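Restriction endonuclease r.bpuji (Bacillus pumilus, PDB 2VLA) is probably a DNA-cutting endonuclease, of which this fragment is the recognition domain that binds the cognate DNA sequence. Local coordinates at residues Y140-L145 with V230-R235; D149-Q154 with E179-I184. All blocks are in the same frame, centred on the assembly; numbering follows the deposited sequence.

In the fold
Both contacts use helix 137-150 and depend on apolar side chains, with no hydrogen bond between the paired segments in either. Contact 1 is the more buried: leucines from the middle of the helix meet strand 230-232, about 10 Å at the nearest atom from the bound DNA. Contact 2 is partly buried, and its centre lies about 24 Å from the chain's centre, against about 16 Å for contact 1; there the helix ends and its turn leans on helix 177-189, an asparagine joining the isoleucines. The centres of contact 1 and contact 2 are about 12 Å apart. Tyr140 and Val144 touch atoms of 179-184, and the hydroxyl of Tyr234 is probably hydrogen-bonded to Asp149 OD2, so the two contacts meet directly.

Contact 1 of 2, residues Y140-L145 with V230-R235; sequences YILQVL and VKLNYR
Leu142 and Leu145, on one flank of helix 137-150, pack against Val230 and Leu232 of the second strand of the hairpin 223-225/230-232. A helical bundle followed by a two-stranded hairpin is consistent with a winged-helix unit, and here the hairpin lies across a helix of that bundle: the short axes run at 87° to each other and approach to 9.2 Å. Leu145 and Leu232 carry most of the contact. CG of Leu232 stands beside the backbone N (chi1 -66°), which directs the isobutyl fork at the helix. One branch, CD2, meets Leu142 CD2 at 3.6 Å and also touches Leu145 CD1. The other, CD1, lies against the root of Leu145, 3.9 Å from its CB, with Leu232 CG 3.8 Å from the same CB. Helix 237-244 adds Ile240 to Leu232 and Ile243 to Leu142. An alanine in place of Leu232 would probably leave the Leu142 methyl without its partner across the contact and open a gap over Leu145. Two residues earlier in the strand, Val230 runs roughly perpendicular to the Leu145 side chain, CD1 of the leucine 4.0 Å from CG1 of the valine, which Ile160 also touches. No hydrogen bond joins the two segments; within 230-235, Arg235 N reaches Asn233 OD1 from above the carbonyl plane in an Asx turn. Leu145 CD2 packs 3.6 Å from the carbonyl oxygen Val230 O.

Contact 2 of 2, residues D149-Q154 with E179-I184; sequences DNNNIQ and EVIEKI
The carboxamide of Asn151 turns one face to the Ile181 methyl CG2, which lies over that face but offset from the amide's CG, its nearest atom being Asn151 CB at 4.1 Å. With chi2 near -84° the amide is set broadside to that methyl, while its ND2 gives a hydrogen bond to the backbone oxygen of Thr147, one turn back in the helix; this bond ties the amide to the helix it follows. Ile178 also touches Asn151. A Schellman motif ends helix 137-150 here: Asn152, with positive phi (58°), is the C-prime residue, its N bonded to Asp149 O at 3.0 Å, and Ile153 N reaches Ala148 O. The turn delivers Ile153 to helix 177-189. Its CG1 takes the crowded position between the backbone N and the carbonyl carbon (chi1 67°), and from there the arm extends to CD1, which sits 4.2 Å from Ile181 CG2 and 4.3 Å from Ile184 CG2. The Ile153 and Ile181 side chains lie alongside one another, pointing opposite ways. Ile185 and Arg188 of helix 177-189 also touch Ile153, and Arg188 NH2 is hydrogen-bonded to Gln154 O. Back on helix 137-150, Ala148 touches both Ile153 and Ile181.

Contact 1 of 2, residues Y140-L145 with V230-R235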
loop_
_atom_site.group_PDB
_atom_site.type_symbol
_atom_site.label_atom_id
_atom_site.label_comp_id
_atom_site.label_asym_id
_atom_site.label_seq_id
_atom_site.Cartn_x
_atom_site.Cartn_y
_atom_site.Cartn_z
ATOM N N TYR A 140 3.577 0.790 -11.250
ATOM C CA TYR A 140 4.367 1.895 -11.689
ATOM C C TYR A 140 5.835 1.785 -11.204
ATOM O O TYR A 140 6.778 1.967 -11.958
ATOM C CB TYR A 140 3.741 3.227 -11.253
ATOM C CG TYR A 140 4.311 4.412 -11.985
ATOM C CD1 TYR A 140 5.450 5.027 -11.534
ATOM C CD2 TYR A 140 3.734 4.886 -13.187
ATOM C CE1 TYR A 140 5.996 6.059 -12.186
ATOM C CE2 TYR A 140 4.288 5.931 -13.844
ATOM C CZ TYR A 140 5.422 6.522 -13.355
ATOM O OH TYR A 140 6.037 7.580 -13.971
ATOM N N ILE A 141 6.016 1.488 -9.903
ATOM C CA ILE A 141 7.371 1.317 -9.327
ATOM C C ILE A 141 8.125 0.223 -10.070
ATOM O O ILE A 141 9.285 0.391 -10.451
ATOM C CB ILE A 141 7.307 0.973 -7.816
ATOM C CG1 ILE A 141 6.870 2.185 -7.005
ATOM C CG2 ILE A 141 8.672 0.472 -7.311
ATOM C CD1 ILE A 141 6.287 1.824 -5.655
ATOM N N LEU A 142 7.460 -0.904 -10.291
ATOM C CA LEU A 142 8.095 -1.998 -10.971
ATOM C C LEU A 142 8.531 -1.581 -12.409
ATOM O O LEU A 142 9.621 -1.915 -12.850
ATOM C CB LEU A 142 7.143 -3.192 -11.030
ATOM C CG LEU A 142 6.952 -3.907 -9.673
ATOM C CD1 LEU A 142 5.897 -4.984 -9.868
ATOM C CD2 LEU A 142 8.293 -4.515 -9.123
ATOM N N GLN A 143 7.680 -0.837 -13.130
ATOM C CA GLN A 143 8.074 -0.376 -14.437
ATOM C C GLN A 143 9.234 0.627 -14.400
ATOM O O GLN A 143 10.115 0.591 -15.244
ATOM C CB GLN A 143 6.880 0.219 -15.181
ATOM C CG GLN A 143 7.179 0.612 -16.649
ATOM C CD GLN A 143 7.406 -0.584 -17.538
ATOM O OE1 GLN A 143 7.037 -1.693 -17.210
ATOM N NE2 GLN A 143 7.886 -0.323 -18.742
ATOM N N VAL A 144 9.234 1.518 -13.407
ATOM C CA VAL A 144 10.358 2.440 -13.234
ATOM C C VAL A 144 11.676 1.639 -13.010
ATOM O O VAL A 144 12.704 1.934 -13.602
ATOM C CB VAL A 144 10.101 3.398 -12.049
ATOM C CG1 VAL A 144 11.396 4.119 -11.602
ATOM C CG2 VAL A 144 9.026 4.414 -12.396
ATOM N N LEU A 145 11.605 0.600 -12.176
ATOM C CA LEU A 145 12.794 -0.217 -11.901
ATOM C C LEU A 145 13.252 -0.985 -13.155
ATOM O O LEU A 145 14.462 -1.089 -13.421
ATOM C CB LEU A 145 12.518 -1.180 -10.741
ATOM C CG LEU A 145 12.383 -0.518 -9.360
ATOM C CD1 LEU A 145 11.868 -1.529 -8.361
ATOM C CD2 LEU A 145 13.714 0.083 -8.895
ATOM N N VAL A 230 17.443 -0.058 -4.420
ATOM C CA VAL A 230 16.300 -0.927 -4.556
ATOM C C VAL A 230 16.452 -1.676 -5.869
ATOM O O VAL A 230 16.537 -1.050 -6.928
ATOM C CB VAL A 230 15.004 -0.098 -4.599
ATOM C CG1 VAL A 230 13.794 -1.004 -4.893
ATOM C CG2 VAL A 230 14.816 0.687 -3.291
ATOM N N LYS A 231 16.501 -3.005 -5.812
ATOM C CA LYS A 231 16.746 -3.832 -7.010
ATOM C C LYS A 231 15.664 -4.882 -7.217
ATOM O O LYS A 231 15.140 -5.426 -6.265
ATOM C CB LYS A 231 18.099 -4.528 -6.895
ATOM C CG LYS A 231 19.281 -3.566 -6.846
ATOM C CD LYS A 231 20.576 -4.288 -6.520
ATOM C CE LYS A 231 21.011 -5.185 -7.664
ATOM N NZ LYS A 231 22.325 -5.825 -7.397
ATOM N N LEU A 232 15.308 -5.136 -8.482
ATOM C CA LEU A 232 14.407 -6.209 -8.807
ATOM C C LEU A 232 15.007 -7.570 -8.515
ATOM O O LEU A 232 16.190 -7.783 -8.701
ATOM C CB LEU A 232 13.987 -6.142 -10.290
ATOM C CG LEU A 232 13.143 -4.926 -10.676
ATOM C CD1 LEU A 232 13.127 -4.724 -12.211
ATOM C CD2 LEU A 232 11.695 -5.036 -10.172
ATOM N N ASN A 233 14.149 -8.490 -8.118
ATOM C CA ASN A 233 14.497 -9.894 -8.002
ATOM C C ASN A 233 14.071 -10.682 -9.248
ATOM O O ASN A 233 12.919 -11.122 -9.363
ATOM C CB ASN A 233 13.827 -10.492 -6.773
ATOM C CG ASN A 233 14.050 -11.974 -6.666
ATOM O OD1 ASN A 233 14.999 -12.512 -7.248
ATOM N ND2 ASN A 233 13.154 -12.655 -5.989
ATOM N N TYR A 234 14.990 -10.860 -10.184
ATOM C CA TYR A 234 14.615 -11.419 -11.489
ATOM C C TYR A 234 14.289 -12.923 -11.427
ATOM O O TYR A 234 13.811 -13.486 -12.394
ATOM C CB TYR A 234 15.695 -11.128 -12.537
ATOM C CG TYR A 234 15.636 -9.703 -13.069
ATOM C CD1 TYR A 234 14.740 -9.361 -14.060
ATOM C CD2 TYR A 234 16.445 -8.699 -12.540
ATOM C CE1 TYR A 234 14.662 -8.073 -14.548
ATOM C CE2 TYR A 234 16.369 -7.398 -13.006
ATOM C CZ TYR A 234 15.479 -7.101 -14.043
ATOM O OH TYR A 234 15.369 -5.818 -14.557
ATOM N N ARG A 235 14.531 -13.559 -10.287
ATOM C CA ARG A 235 13.992 -14.883 -10.064
ATOM C C ARG A 235 12.460 -14.864 -10.161
ATOM O O ARG A 235 11.841 -15.879 -10.450
ATOM C CB ARG A 235 14.440 -15.424 -8.699
ATOM C CG ARG A 235 15.933 -15.623 -8.596
#

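Contact 2 of 2, residues D149-Q154 with E179-I184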
loop_
_atom_site.group_PDB
_atom_site.type_symbol
_atom_site.label_atom_id
_atom_site.label_comp_id
_atom_site.label_asym_id
_atom_site.label_seq_id
_atom_site.Cartn_x
_atom_site.Cartn_y
_atom_site.Cartn_z
ATOM N N ASP A 149 16.885 -0.446 -15.134
ATOM C CA ASP A 149 17.792 -1.514 -15.560
ATOM C C ASP A 149 18.050 -1.455 -17.074
ATOM O O ASP A 149 19.170 -1.657 -17.530
ATOM C CB ASP A 149 17.235 -2.887 -15.185
ATOM C CG ASP A 149 17.450 -3.231 -13.741
ATOM O OD1 ASP A 149 18.240 -2.524 -13.067
ATOM O OD2 ASP A 149 16.852 -4.225 -13.269
ATOM N N ASN A 150 17.005 -1.168 -17.840
ATOM C CA ASN A 150 17.122 -1.103 -19.299
ATOM C C ASN A 150 18.054 0.020 -19.739
ATOM O O ASN A 150 18.620 -0.019 -20.835
ATOM C CB ASN A 150 15.734 -0.946 -19.942
ATOM C CG ASN A 150 14.912 -2.209 -19.853
ATOM O OD1 ASN A 150 15.450 -3.290 -19.645
ATOM N ND2 ASN A 150 13.601 -2.078 -19.995
ATOM N N ASN A 151 18.178 1.036 -18.889
ATOM C CA ASN A 151 19.018 2.169 -19.144
ATOM C C ASN A 151 20.295 2.151 -18.285
ATOM O O ASN A 151 20.980 3.172 -18.145
ATOM C CB ASN A 151 18.231 3.454 -18.899
ATOM C CG ASN A 151 17.278 3.755 -20.008
ATOM O OD1 ASN A 151 17.667 4.333 -21.015
ATOM N ND2 ASN A 151 16.042 3.311 -19.876
ATOM N N ASN A 152 20.599 0.989 -17.714
ATOM C CA ASN A 152 21.864 0.763 -17.033
ATOM C C ASN A 152 22.126 1.727 -15.880
ATOM O O ASN A 152 23.273 2.127 -15.638
ATOM C CB ASN A 152 23.001 0.783 -18.050
ATOM C CG ASN A 152 22.838 -0.308 -19.112
ATOM O OD1 ASN A 152 22.699 -1.480 -18.779
ATOM N ND2 ASN A 152 22.795 0.089 -20.395
ATOM N N ILE A 153 21.079 2.032 -15.110
ATOM C CA ILE A 153 21.260 2.705 -13.824
ATOM C C ILE A 153 20.488 1.978 -12.737
ATOM O O ILE A 153 19.602 1.149 -13.031
ATOM C CB ILE A 153 20.847 4.201 -13.853
ATOM C CG1 ILE A 153 19.336 4.348 -14.061
ATOM C CG2 ILE A 153 21.626 4.951 -14.939
ATOM C CD1 ILE A 153 18.808 5.712 -13.716
ATOM N N GLN A 154 20.860 2.239 -11.487
ATOM C CA GLN A 154 20.137 1.687 -10.371
ATOM C C GLN A 154 19.664 2.813 -9.466
ATOM O O GLN A 154 20.271 3.874 -9.431
ATOM C CB GLN A 154 21.031 0.722 -9.604
ATOM C CG GLN A 154 21.438 -0.482 -10.442
ATOM C CD GLN A 154 22.514 -1.290 -9.811
ATOM O OE1 GLN A 154 23.596 -0.781 -9.515
ATOM N NE2 GLN A 154 22.249 -2.575 -9.622
ATOM N N GLU A 179 10.330 9.047 -18.562
ATOM C CA GLU A 179 10.546 10.450 -18.174
ATOM C C GLU A 179 11.226 10.584 -16.817
ATOM O O GLU A 179 12.030 11.489 -16.612
ATOM C CB GLU A 179 9.243 11.200 -18.133
ATOM C CG GLU A 179 8.605 11.394 -19.448
ATOM C CD GLU A 179 7.271 12.105 -19.319
ATOM O OE1 GLU A 179 7.276 13.356 -19.116
ATOM O OE2 GLU A 179 6.233 11.420 -19.340
ATOM N N VAL A 180 10.847 9.726 -15.865
ATOM C CA VAL A 180 11.435 9.738 -14.543
ATOM C C VAL A 180 12.908 9.368 -14.653
ATOM O O VAL A 180 13.775 10.047 -14.109
ATOM C CB VAL A 180 10.705 8.752 -13.610
ATOM C CG1 VAL A 180 11.433 8.657 -12.268
ATOM C CG2 VAL A 180 9.262 9.197 -13.396
ATOM N N ILE A 181 13.189 8.297 -15.388
ATOM C CA ILE A 181 14.542 7.825 -15.540
ATOM C C ILE A 181 15.421 8.868 -16.235
ATOM O O ILE A 181 16.534 9.144 -15.804
ATOM C CB ILE A 181 14.556 6.500 -16.307
ATOM C CG1 ILE A 181 13.907 5.371 -15.435
ATOM C CG2 ILE A 181 15.980 6.146 -16.767
ATOM C CD1 ILE A 181 14.382 5.322 -13.991
ATOM N N GLU A 182 14.920 9.473 -17.288
ATOM C CA GLU A 182 15.696 10.492 -17.993
ATOM C C GLU A 182 16.009 11.698 -17.086
ATOM O O GLU A 182 17.127 12.228 -17.094
ATOM C CB GLU A 182 14.969 10.936 -19.273
ATOM C CG GLU A 182 15.002 9.860 -20.373
ATOM C CD GLU A 182 14.089 10.159 -21.580
ATOM O OE1 GLU A 182 13.194 11.022 -21.479
ATOM O OE2 GLU A 182 14.263 9.493 -22.624
ATOM N N LYS A 183 15.051 12.074 -16.245
ATOM C CA LYS A 183 15.249 13.179 -15.314
ATOM C C LYS A 183 16.300 12.831 -14.239
ATOM O O LYS A 183 17.156 13.662 -13.887
ATOM C CB LYS A 183 13.911 13.555 -14.665
ATOM C CG LYS A 183 13.998 14.598 -13.578
ATOM C CD LYS A 183 14.602 15.899 -14.059
ATOM C CE LYS A 183 14.563 16.947 -12.978
ATOM N NZ LYS A 183 15.443 18.105 -13.277
ATOM N N ILE A 184 16.252 11.604 -13.728
ATOM C CA ILE A 184 17.237 11.170 -12.735
ATOM C C ILE A 184 18.631 11.191 -13.351
ATOM O O ILE A 184 19.564 11.681 -12.754
ATOM C CB ILE A 184 16.898 9.770 -12.157
ATOM C CG1 ILE A 184 15.621 9.868 -11.302
ATOM C CG2 ILE A 184 18.083 9.211 -11.317
ATOM C CD1 ILE A 184 15.090 8.539 -10.778
#